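Side-chain contacts in putative oxidoreductase (Salmonella enterica subsp. enterica serovar Typhimurium, PDB 3NX4), which binds NADP and, as a medium-chain reductase of the YhdH type, probably uses NADPH to reduce acryloyl-CoA: residues S38-D43 with G125-T130; L84-G89 with A273-A278. All coordinates share one frame; numbering follows the deposited sequence.

Both contacts lie in the medium-chain dehydrogenase/reductase fold, their centres about 12 Å apart, and their segments alternate along the chain: 38-43, 84-89, 125-130, 273-278. Strands 30-39 and 82-86 belong to the same mixed sheet, each pairing with strand 64-72. Helix 118-140, half of interaction 1, also reaches interaction 2: Thr126 OG1 packs on Thr86 CB at 3.5 Å, and Phe129 CZ rests 3.7 Å from Arg275 CG. Interaction 1 meets the NADP directly, at its nicotinamide end, whereas interaction 2 lies further out and ties the sheet to helix 272-285. Together they join the mixed sheet to helices 118-140 and 272-285.

Interaction 1. Residues S38-D43 with G125-T130; sequences SLNYKD and GTAGFT. With NAP (NADP nicotinamide-adenine-dinucleotide phosphate), chain C.
Asn40 reaches from the turn between strand 30-39 and helix 41-48 across to Thr126 and Ala127 of helix 118-140, beside the NADP cleft of this medium-chain dehydrogenase/reductase fold. Its side chain crosses that of Thr126 at about a right angle, OD1 lying 3.5 Å from Thr126 CB. The same oxygen takes a weak, bent bond from Ala127 N at 3.0 Å, where the helix is kinked and that N-H has no bond to the preceding turn.

With CG beside its own backbone N (chi1 -62°), Asn40 keeps ND2 close enough to share an acceptor with that nitrogen. Asp43 OD2 accepts both: Asn40 N on its anti side, and Asn40 ND2 at 3.0 Å, nearly in line with the C-O bond and close to the amide plane. These bonds fix the flip of the amide, directing OD1 to the helix. Asp64 adds a second layer, accepting from Asn40 ND2 and also bonding Thr126 OG1.

Residues of both segments also line the cofactor. Tyr41 N donates to O1N of the nicotinamide-side phosphate, while its ring runs alongside the nicotinamide ribose, CD1 3.3 Å from O2D. Thr126 lays its methyl CG2 against the nicotinamide, 3.6 Å from C5N. One helical turn on, Thr130 comes still closer, with OG1 3.1 Å from C4N, the carbon that carries hydride in nicotinamide cofactors. That hydroxyl donates to Thr126 O from above the carbonyl plane at 2.7 Å, on the face opposite to Thr130 N.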
loop_
_atom_site.group_PDB
_atom_site.type_symbol
_atom_site.label_atom_id
_atom_site.label_comp_id
_atom_site.label_asym_id
_atom_site.label_seq_id
_atom_site.Cartn_x
_atom_site.Cartn_y
_atom_site.Cartn_z
ATOM N N SER A 38 -27.649 9.470 -8.815
ATOM C CA SER A 38 -26.641 9.407 -9.864
ATOM C C SER A 38 -26.406 7.969 -10.296
ATOM O O SER A 38 -26.936 7.040 -9.695
ATOM C CB SER A 38 -25.324 10.058 -9.405
ATOM O OG SER A 38 -24.491 9.149 -8.705
ATOM N N LEU A 39 -25.644 7.788 -11.366
ATOM C CA LEU A 39 -25.250 6.454 -11.780
ATOM C C LEU A 39 -23.745 6.319 -11.655
ATOM O O LEU A 39 -22.995 7.037 -12.317
ATOM C CB LEU A 39 -25.646 6.186 -13.228
ATOM C CG LEU A 39 -27.141 6.183 -13.525
ATOM C CD1 LEU A 39 -27.388 5.849 -15.006
ATOM C CD2 LEU A 39 -27.849 5.195 -12.614
ATOM N N ASN A 40 -23.316 5.389 -10.808
ATOM C CA ASN A 40 -21.910 5.038 -10.684
ATOM C C ASN A 40 -21.645 3.737 -11.416
ATOM O O ASN A 40 -22.573 3.036 -11.808
ATOM C CB ASN A 40 -21.540 4.863 -9.206
ATOM C CG ASN A 40 -21.726 6.133 -8.411
ATOM O OD1 ASN A 40 -20.811 6.957 -8.331
ATOM N ND2 ASN A 40 -22.918 6.308 -7.819
ATOM N N TYR A 41 -20.372 3.408 -11.590
ATOM C CA TYR A 41 -20.006 2.142 -12.204
ATOM C C TYR A 41 -20.710 0.994 -11.485
ATOM O O TYR A 41 -21.238 0.080 -12.119
ATOM C CB TYR A 41 -18.483 1.953 -12.178
ATOM C CG TYR A 41 -17.999 0.781 -12.998
ATOM C CD1 TYR A 41 -17.670 -0.429 -12.394
ATOM C CD2 TYR A 41 -17.890 0.875 -14.383
ATOM C CE1 TYR A 41 -17.233 -1.505 -13.142
ATOM C CE2 TYR A 41 -17.452 -0.199 -15.140
ATOM C CZ TYR A 41 -17.129 -1.387 -14.516
ATOM O OH TYR A 41 -16.699 -2.457 -15.267
ATOM N N LYS A 42 -20.732 1.043 -10.156
ATOM C CA LYS A 42 -21.359 -0.035 -9.402
ATOM C C LYS A 42 -22.865 -0.116 -9.685
ATOM O O LYS A 42 -23.416 -1.208 -9.795
ATOM C CB LYS A 42 -21.082 0.090 -7.896
ATOM C CG LYS A 42 -21.272 -1.233 -7.155
ATOM C CD LYS A 42 -21.443 -1.060 -5.655
ATOM C CE LYS A 42 -20.209 -0.490 -5.009
ATOM N NZ LYS A 42 -20.316 -0.524 -3.519
ATOM N N ASP A 43 -23.521 1.038 -9.807
ATOM C CA ASP A 43 -24.938 1.075 -10.165
ATOM C C ASP A 43 -25.152 0.469 -11.558
ATOM O O ASP A 43 -26.143 -0.221 -11.799
ATOM C CB ASP A 43 -25.478 2.511 -10.171
ATOM C CG ASP A 43 -25.414 3.178 -8.818
ATOM O OD1 ASP A 43 -25.844 2.557 -7.819
ATOM O OD2 ASP A 43 -24.942 4.337 -8.758
ATOM N N GLY A 125 -21.533 12.595 -5.967
ATOM C CA GLY A 125 -21.933 11.215 -5.748
ATOM C C GLY A 125 -20.822 10.349 -5.160
ATOM O O GLY A 125 -19.833 10.856 -4.647
ATOM N N THR A 126 -20.987 9.037 -5.251
ATOM C CA THR A 126 -19.956 8.118 -4.789
ATOM C C THR A 126 -18.632 8.312 -5.540
ATOM O O THR A 126 -17.571 8.234 -4.945
ATOM C CB THR A 126 -20.420 6.651 -4.903
ATOM O OG1 THR A 126 -21.353 6.374 -3.858
ATOM C CG2 THR A 126 -19.249 5.699 -4.748
ATOM N N ALA A 127 -18.699 8.570 -6.842
ATOM C CA ALA A 127 -17.490 8.712 -7.654
ATOM C C ALA A 127 -16.613 9.839 -7.130
ATOM O O ALA A 127 -15.417 9.658 -6.905
ATOM C CB ALA A 127 -17.854 8.969 -9.141
ATOM N N GLY A 128 -17.212 11.011 -6.949
ATOM C CA GLY A 128 -16.475 12.181 -6.503
ATOM C C GLY A 128 -16.038 12.088 -5.044
ATOM O O GLY A 128 -14.947 12.526 -4.683
ATOM N N PHE A 129 -16.894 11.524 -4.201
ATOM C CA PHE A 129 -16.547 11.288 -2.804
ATOM C C PHE A 129 -15.316 10.375 -2.731
ATOM O O PHE A 129 -14.368 10.645 -1.999
ATOM C CB PHE A 129 -17.762 10.676 -2.092
ATOM C CG PHE A 129 -17.501 10.218 -0.684
ATOM C CD1 PHE A 129 -17.485 11.129 0.373
ATOM C CD2 PHE A 129 -17.347 8.868 -0.402
ATOM C CE1 PHE A 129 -17.265 10.703 1.679
ATOM C CE2 PHE A 129 -17.143 8.428 0.913
ATOM C CZ PHE A 129 -17.093 9.349 1.950
ATOM N N THR A 130 -15.325 9.318 -3.535
ATOM C CA THR A 130 -14.175 8.432 -3.684
ATOM C C THR A 130 -12.900 9.148 -4.193
ATOM O O THR A 130 -11.800 8.908 -3.694
ATOM C CB THR A 130 -14.529 7.272 -4.631
ATOM O OG1 THR A 130 -15.661 6.568 -4.105
ATOM C CG2 THR A 130 -13.354 6.299 -4.766
HETATM P PA NAP C . -16.407 5.021 -14.905
HETATM O O1A NAP C . -17.042 6.348 -14.948
HETATM O O2A NAP C . -16.964 3.968 -15.769
HETATM O O5B NAP C . -14.831 5.159 -15.131
HETATM C C5B NAP C . -14.086 4.013 -15.435
HETATM C C4B NAP C . -13.073 4.459 -16.479
HETATM O O4B NAP C . -12.148 3.426 -16.678
HETATM C C3B NAP C . -13.718 4.739 -17.838
HETATM O O3B NAP C . -14.058 6.107 -17.959
HETATM C C2B NAP C . -12.617 4.372 -18.815
HETATM O O2B NAP C . -11.814 5.516 -18.984
HETATM C C1B NAP C . -11.796 3.346 -18.053
HETATM N N9A NAP C . -12.080 1.974 -18.499
HETATM C C8A NAP C . -13.311 1.402 -18.711
HETATM N N7A NAP C . -13.113 0.114 -19.086
HETATM C C5A NAP C . -11.789 -0.140 -19.099
HETATM C C6A NAP C . -11.047 -1.273 -19.407
HETATM N N6A NAP C . -11.641 -2.401 -19.775
HETATM N N1A NAP C . -9.678 -1.221 -19.324
HETATM C C2A NAP C . -9.046 -0.056 -18.946
HETATM N N3A NAP C . -9.783 1.072 -18.648
HETATM C C4A NAP C . -11.131 1.025 -18.728
HETATM O O3 NAP C . -16.469 4.448 -13.395
HETATM P PN NAP C . -16.427 5.237 -12.001
HETATM O O1N NAP C . -17.796 5.409 -11.464
HETATM O O2N NAP C . -15.575 6.430 -12.213
HETATM O O5D NAP C . -15.638 4.135 -11.129
HETATM C C5D NAP C . -14.320 3.804 -11.496
HETATM C C4D NAP C . -13.907 2.515 -10.804
HETATM O O4D NAP C . -13.861 2.755 -9.418
HETATM C C3D NAP C . -14.928 1.409 -11.015
HETATM O O3D NAP C . -14.253 0.175 -11.121
HETATM C C2D NAP C . -15.756 1.427 -9.750
HETATM O O2D NAP C . -16.261 0.150 -9.445
HETATM C C1D NAP C . -14.708 1.851 -8.741
HETATM N N1N NAP C . -15.252 2.510 -7.547
HETATM C C2N NAP C . -15.033 1.918 -6.337
HETATM C C3N NAP C . -15.497 2.495 -5.158
HETATM C C7N NAP C . -14.798 2.104 -3.885
HETATM O O7N NAP C . -15.510 2.058 -2.676
HETATM N N7N NAP C . -13.505 1.805 -3.943
HETATM C C4N NAP C . -16.197 3.700 -5.227
HETATM C C5N NAP C . -16.412 4.301 -6.475
HETATM C C6N NAP C . -15.922 3.697 -7.631
HETATM P P2B NAP C . -11.119 5.836 -20.414
HETATM O O1X NAP C . -10.646 7.263 -20.360
HETATM O O2X NAP C . -9.941 4.913 -20.621
HETATM O O3X NAP C . -12.154 5.642 -21.489
#

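Interaction 2. Residues L84-G89 with A273-A278; sequences LLTGWG and ARRAEA
Arg275 extends from helix 272-285 to the end of strand 82-86 in the medium-chain dehydrogenase/reductase fold, where its guanidinium lies over one face of the Trp88 indole. The two planes are tilted 28° apart. Trp88 NE1 sits over the centre of the guanidinium, 3.3 Å from CZ, while Arg275 NH2 lies above the indole toward its rim, 3.3 Å from CE2. NE1 and NH2 are both donors, so they meet face to face without a hydrogen bond. This joins the mixed sheet to a helix more than 180 residues further on.

The other terminal nitrogen, NH1, turns to Thr86. It gives a weak bond to the carbonyl O at 3.0 Å, well off straight at 122°, and Thr86 OG1 lies at the edge of the guanidinium, in its plane. Two waters bridge the same pair: each accepts from NH1 and hydrogen-bonds OG1, water 1 also lying in the guanidinium plane.

The reach comes from an arginine chain extended through its first two torsions and then bent at the third (chi3 -56°), which turns the flat end to meet the indole. Further out, Arg275 NE donates to Thr270 O, and NH2 makes weak bonds to the carbonyls of Ser267 and Val268, close to the NADP site. Trp108 stacks on Trp88, whose backbone is hydrogen-bonded to that of Val268. Back at the strand end, Thr86 OG1 lies 2.8 Å from the oxygen of water 1 and 2.6 Å from that of water 2.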
loop_
_atom_site.group_PDB
_atom_site.type_symbol
_atom_site.label_atom_id
_atom_site.label_comp_id
_atom_site.label_asym_id
_atom_site.label_seq_id
_atom_site.Cartn_x
_atom_site.Cartn_y
_atom_site.Cartn_z
ATOM N N LEU A 84 -27.898 14.038 2.260
ATOM C CA LEU A 84 -27.396 13.224 1.165
ATOM C C LEU A 84 -26.989 11.866 1.707
ATOM O O LEU A 84 -26.813 11.697 2.906
ATOM C CB LEU A 84 -26.219 13.913 0.455
ATOM C CG LEU A 84 -24.897 14.110 1.209
ATOM C CD1 LEU A 84 -24.117 12.798 1.314
ATOM C CD2 LEU A 84 -24.051 15.154 0.474
ATOM N N LEU A 85 -26.854 10.892 0.822
ATOM C CA LEU A 85 -26.361 9.588 1.225
ATOM C C LEU A 85 -25.544 8.981 0.096
ATOM O O LEU A 85 -25.936 9.037 -1.068
ATOM C CB LEU A 85 -27.516 8.653 1.607
ATOM C CG LEU A 85 -27.191 7.199 1.977
ATOM C CD1 LEU A 85 -28.244 6.625 2.954
ATOM C CD2 LEU A 85 -27.070 6.319 0.738
ATOM N N THR A 86 -24.400 8.414 0.454
ATOM C CA THR A 86 -23.662 7.541 -0.446
ATOM C C THR A 86 -23.240 6.301 0.340
ATOM O O THR A 86 -22.857 6.396 1.516
ATOM C CB THR A 86 -22.400 8.232 -1.055
ATOM O OG1 THR A 86 -21.439 8.501 -0.024
ATOM C CG2 THR A 86 -22.772 9.544 -1.743
ATOM N N GLY A 87 -23.332 5.135 -0.293
ATOM C CA GLY A 87 -22.706 3.937 0.257
ATOM C C GLY A 87 -23.500 3.216 1.324
ATOM O O GLY A 87 -24.729 3.142 1.253
ATOM N N TRP A 88 -22.779 2.677 2.306
ATOM C CA TRP A 88 -23.356 1.942 3.437
ATOM C C TRP A 88 -24.155 0.694 3.055
ATOM O O TRP A 88 -24.841 0.124 3.897
ATOM C CB TRP A 88 -24.217 2.864 4.304
ATOM C CG TRP A 88 -23.444 3.932 5.019
ATOM C CD1 TRP A 88 -23.569 5.285 4.858
ATOM C CD2 TRP A 88 -22.413 3.736 5.994
ATOM N NE1 TRP A 88 -22.690 5.942 5.690
ATOM C CE2 TRP A 88 -21.967 5.012 6.394
ATOM C CE3 TRP A 88 -21.831 2.605 6.575
ATOM C CZ2 TRP A 88 -20.964 5.188 7.348
ATOM C CZ3 TRP A 88 -20.831 2.784 7.525
ATOM C CH2 TRP A 88 -20.412 4.064 7.902
ATOM N N GLY A 89 -24.015 0.257 1.811
ATOM C CA GLY A 89 -24.724 -0.904 1.313
ATOM C C GLY A 89 -26.048 -0.544 0.670
ATOM O O GLY A 89 -26.742 -1.402 0.131
ATOM N N ALA A 273 -16.336 10.495 10.713
ATOM C CA ALA A 273 -15.406 11.619 10.786
ATOM C C ALA A 273 -14.692 11.853 9.452
ATOM O O ALA A 273 -14.613 12.983 8.969
ATOM C CB ALA A 273 -14.381 11.412 11.901
ATOM N N ARG A 274 -14.159 10.792 8.861
ATOM C CA ARG A 274 -13.455 10.951 7.592
ATOM C C ARG A 274 -14.433 11.302 6.474
ATOM O O ARG A 274 -14.124 12.094 5.579
ATOM C CB ARG A 274 -12.671 9.693 7.226
ATOM C CG ARG A 274 -11.723 9.906 6.037
ATOM C CD ARG A 274 -10.679 8.815 6.006
ATOM N NE ARG A 274 -9.607 9.026 5.034
ATOM C CZ ARG A 274 -8.529 9.777 5.252
ATOM N NH1 ARG A 274 -8.387 10.420 6.402
ATOM N NH2 ARG A 274 -7.586 9.882 4.322
ATOM N N ARG A 275 -15.618 10.705 6.534
ATOM C CA ARG A 275 -16.648 10.940 5.528
ATOM C C ARG A 275 -17.060 12.415 5.540
ATOM O O ARG A 275 -17.141 13.059 4.488
ATOM C CB ARG A 275 -17.837 10.016 5.804
ATOM C CG ARG A 275 -19.046 10.213 4.915
ATOM C CD ARG A 275 -20.151 9.220 5.272
ATOM N NE ARG A 275 -19.735 7.813 5.211
ATOM C CZ ARG A 275 -19.947 7.019 4.162
ATOM N NH1 ARG A 275 -20.530 7.500 3.069
ATOM N NH2 ARG A 275 -19.563 5.752 4.193
ATOM N N ALA A 276 -17.286 12.961 6.738
ATOM C CA ALA A 276 -17.630 14.375 6.885
ATOM C C ALA A 276 -16.502 15.281 6.389
ATOM O O ALA A 276 -16.754 16.300 5.757
ATOM C CB ALA A 276 -17.972 14.701 8.341
ATOM N N GLU A 277 -15.257 14.915 6.677
ATOM C CA GLU A 277 -14.112 15.682 6.205
ATOM C C GLU A 277 -14.079 15.723 4.672
ATOM O O GLU A 277 -13.822 16.758 4.064
ATOM C CB GLU A 277 -12.829 15.057 6.746
ATOM C CG GLU A 277 -11.559 15.834 6.465
ATOM C CD GLU A 277 -10.329 15.160 7.063
ATOM O OE1 GLU A 277 -10.473 14.081 7.683
ATOM O OE2 GLU A 277 -9.217 15.709 6.914
ATOM N N ALA A 278 -14.336 14.579 4.048
ATOM C CA ALA A 278 -14.272 14.508 2.591
ATOM C C ALA A 278 -15.291 15.478 1.980
ATOM O O ALA A 278 -14.965 16.246 1.072
ATOM C CB ALA A 278 -14.508 13.085 2.109
HETATM O O HOH W 1 -21.463 10.135 2.190
HETATM O O HOH W 2 -20.034 6.309 0.044
#